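Local coordinates for protein COG0546: Predicted phosphatases (Streptococcus pneumoniae, PDB 2AH5) that is of unknown function but, as a member of the haloacid dehalogenase-like family, is probably a phosphatase that hydrolyses phosphate esters, at residues Gln156-Gly161 against Gln176-Thr181. Residues are numbered along the deposited sequence; the frame is centred on the assembly and turned at random.
Sequences QAIIIG and QKLAIT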
ATOM      1  N   GLN A 156      -6.212  -9.222  17.278  1.00 18.20           N
ATOM      2  CA  GLN A 156      -6.400 -10.334  16.366  1.00 17.03           C
ATOM      3  C   GLN A 156      -5.907 -10.061  14.939  1.00 16.45           C
ATOM      4  O   GLN A 156      -6.029 -10.947  14.084  1.00 15.88           O
ATOM      5  CB  GLN A 156      -7.876 -10.710  16.244  1.00 17.83           C
ATOM      6  CG  GLN A 156      -8.566 -11.232  17.477  1.00 20.14           C
ATOM      7  CD  GLN A 156     -10.045 -11.428  17.156  1.00 22.85           C
ATOM      8  OE1 GLN A 156     -10.856 -10.549  17.422  1.00 19.26           O
ATOM      9  NE2 GLN A 156     -10.374 -12.533  16.488  1.00 22.69           N
ATOM     10  N   ALA A 157      -5.400  -8.849  14.665  1.00 14.91           N
ATOM     11  CA  ALA A 157      -4.952  -8.528  13.310  1.00 14.64           C
ATOM     12  C   ALA A 157      -3.453  -8.162  13.242  1.00 14.87           C
ATOM     13  O   ALA A 157      -2.832  -7.805  14.254  1.00 15.70           O
ATOM     14  CB  ALA A 157      -5.809  -7.408  12.709  1.00 15.15           C
ATOM     15  N   ILE A 158      -2.900  -8.253  12.036  1.00 13.67           N
ATOM     16  CA  ILE A 158      -1.538  -7.800  11.755  1.00 13.46           C
ATOM     17  C   ILE A 158      -1.599  -7.183  10.368  1.00 12.61           C
ATOM     18  O   ILE A 158      -2.363  -7.645   9.517  1.00 12.83           O
ATOM     19  CB  ILE A 158      -0.499  -8.977  11.849  1.00 13.44           C
ATOM     20  CG1 ILE A 158       0.953  -8.498  11.617  1.00 12.86           C
ATOM     21  CG2 ILE A 158      -0.837 -10.143  10.919  1.00 14.10           C
ATOM     22  CD1 ILE A 158       1.986  -9.508  12.192  1.00 13.45           C
ATOM     23  N   ILE A 159      -0.844  -6.114  10.145  1.00 12.75           N
ATOM     24  CA  ILE A 159      -0.708  -5.557   8.785  1.00 12.71           C
ATOM     25  C   ILE A 159       0.688  -5.877   8.243  1.00 12.55           C
ATOM     26  O   ILE A 159       1.714  -5.754   8.963  1.00 12.61           O
ATOM     27  CB  ILE A 159      -1.027  -4.043   8.731  1.00 12.69           C
ATOM     28  CG1 ILE A 159      -1.034  -3.536   7.282  1.00 12.48           C
ATOM     29  CG2 ILE A 159      -0.049  -3.236   9.650  1.00 12.02           C
ATOM     30  CD1 ILE A 159      -1.638  -2.134   7.135  1.00 13.28           C
ATOM     31  N   ILE A 160       0.710  -6.339   6.994  1.00 11.51           N
ATOM     32  CA  ILE A 160       1.927  -6.599   6.262  1.00 11.91           C
ATOM     33  C   ILE A 160       2.085  -5.403   5.338  1.00 11.95           C
ATOM     34  O   ILE A 160       1.231  -5.174   4.469  1.00 10.41           O
ATOM     35  CB  ILE A 160       1.782  -7.933   5.455  1.00 12.08           C
ATOM     36  CG1 ILE A 160       1.511  -9.089   6.452  1.00 12.29           C
ATOM     37  CG2 ILE A 160       2.995  -8.145   4.484  1.00 12.08           C
ATOM     38  CD1 ILE A 160       1.520 -10.530   5.889  1.00 13.32           C
ATOM     39  N   GLY A 161       3.141  -4.620   5.551  1.00 11.64           N
ATOM     40  CA  GLY A 161       3.295  -3.365   4.817  1.00 12.70           C
ATOM     41  C   GLY A 161       4.725  -2.899   4.629  1.00 13.66           C
ATOM     42  O   GLY A 161       5.629  -3.365   5.339  1.00 13.29           O
ATOM     43  N   GLN A 176      -0.828  -5.637  15.185  1.00 14.88           N
ATOM     44  CA  GLN A 176       0.593  -5.911  15.021  1.00 14.59           C
ATOM     45  C   GLN A 176       1.057  -5.403  13.637  1.00 14.25           C
ATOM     46  O   GLN A 176       0.238  -5.128  12.758  1.00 13.20           O
ATOM     47  CB  GLN A 176       0.867  -7.391  15.160  1.00 14.70           C
ATOM     48  CG  GLN A 176       0.842  -7.918  16.617  1.00 18.50           C
ATOM     49  CD  GLN A 176       1.244  -9.359  16.677  1.00 22.33           C
ATOM     50  OE1 GLN A 176       2.223  -9.763  16.042  1.00 23.91           O
ATOM     51  NE2 GLN A 176       0.482 -10.163  17.416  1.00 23.04           N
ATOM     52  N   LYS A 177       2.372  -5.269  13.472  1.00 14.16           N
ATOM     53  CA  LYS A 177       2.968  -4.726  12.237  1.00 14.40           C
ATOM     54  C   LYS A 177       4.106  -5.621  11.796  1.00 14.42           C
ATOM     55  O   LYS A 177       5.004  -5.956  12.593  1.00 13.46           O
ATOM     56  CB  LYS A 177       3.426  -3.258  12.400  1.00 15.32           C
ATOM     57  CG  LYS A 177       3.749  -2.836  13.845  1.00 15.41           C
ATOM     58  CD  LYS A 177       4.403  -1.454  13.916  1.00 16.12           C
ATOM     59  CE  LYS A 177       4.254  -0.804  15.284  1.00 19.24           C
ATOM     60  NZ  LYS A 177       5.044  -1.500  16.367  1.00 19.85           N
ATOM     61  N   LEU A 178       4.031  -6.026  10.530  1.00 12.52           N
ATOM     62  CA  LEU A 178       5.051  -6.839   9.901  1.00 12.42           C
ATOM     63  C   LEU A 178       5.650  -6.039   8.741  1.00 12.08           C
ATOM     64  O   LEU A 178       4.964  -5.778   7.724  1.00 11.59           O
ATOM     65  CB  LEU A 178       4.445  -8.147   9.394  1.00 11.71           C
ATOM     66  CG  LEU A 178       5.432  -9.276   9.015  1.00 11.77           C
ATOM     67  CD1 LEU A 178       4.712 -10.607   9.049  1.00 12.60           C
ATOM     68  CD2 LEU A 178       6.135  -9.063   7.682  1.00 10.92           C
ATOM     69  N   ALA A 179       6.907  -5.624   8.904  1.00 11.88           N
ATOM     70  CA  ALA A 179       7.571  -4.781   7.901  1.00 12.05           C
ATOM     71  C   ALA A 179       8.129  -5.631   6.767  1.00 12.65           C
ATOM     72  O   ALA A 179       8.742  -6.665   7.011  1.00 14.05           O
ATOM     73  CB  ALA A 179       8.724  -3.950   8.536  1.00 12.85           C
ATOM     74  N   ILE A 180       7.955  -5.165   5.534  1.00 12.27           N
ATOM     75  CA  ILE A 180       8.568  -5.842   4.388  1.00 12.38           C
ATOM     76  C   ILE A 180       9.476  -4.874   3.652  1.00 13.04           C
ATOM     77  O   ILE A 180       9.193  -3.669   3.591  1.00 12.62           O
ATOM     78  CB  ILE A 180       7.524  -6.516   3.454  1.00 11.63           C
ATOM     79  CG1 ILE A 180       6.711  -5.480   2.630  1.00 13.93           C
ATOM     80  CG2 ILE A 180       6.677  -7.539   4.282  1.00 11.87           C
ATOM     81  CD1 ILE A 180       7.377  -5.090   1.274  1.00 16.41           C
ATOM     82  N   THR A 181      10.584  -5.390   3.119  1.00 14.10           N
ATOM     83  CA  THR A 181      11.630  -4.513   2.596  1.00 16.51           C
ATOM     84  C   THR A 181      11.897  -4.702   1.101  1.00 17.02           C
ATOM     85  O   THR A 181      12.853  -4.115   0.573  1.00 18.02           O
ATOM     86  CB  THR A 181      12.958  -4.698   3.376  1.00 15.44           C
ATOM     87  OG1 THR A 181      13.420  -6.036   3.181  1.00 16.24           O
ATOM     88  CG2 THR A 181      12.759  -4.472   4.878  1.00 17.74           C
TER
HETATM   89  O   HOH W   1      -2.325  -8.494  16.755  1.00 33.49           O
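Ile158 and Gln176 face each other across two parallel strands, a pair that illustrates how neighbouring strands of a Rossmann-like sheet are held by backbone hydrogen bonds and packed over by side chains. Ile158 can be followed outward. Ile158 CB lies 3.9 Å from Gln176 CB. Ile158 CG1, anti to the backbone N (chi1 -177°), turns over the Gln176 peptide and comes within 3.6 Å of Gln176 O. At the tip, Ile158 CD1 touches Gln176 CB at 3.8 Å, lies in van der Waals contact with Gln176 OE1 and also meets Leu178 CB, bridging two residues of the neighbouring strand. Gln176 OE1 itself is hydrogen-bonded to Tyr208 OH.

Beneath this layer runs a ladder of five hydrogen bonds: Gln176 N to Ala157 O, Ile159 N to Gln176 O, Leu178 N to Ile159 O, Gly161 N to Leu178 O and Ile180 N to Gly161 O. The shortest, from Leu178 N to Ile159 O (2.8 Å), runs nearly along the C=O axis, whereas Ile159 N sits above the carbonyl plane of Gln176. Further along, Ile160 CG2 meets Ile180 CG2 at 3.7 Å, the two side chains crossing at about a right angle.

Strands 157-161 and 176-180 run parallel, their short segments inclined at 22°, and are joined through helix 164-173 in a beta-alpha-beta unit. That helix packs on the face bearing Ile159 and Lys177, while from helix 204-208 Tyr208 touches Ile158, and Val205 touches Ile160 and Leu178. Strand 6-9, which leads into a DxDxT sequence consistent with the HAD catalytic motif, lies along the other edge of 157-161, and strand 197-199 flanks 176-180.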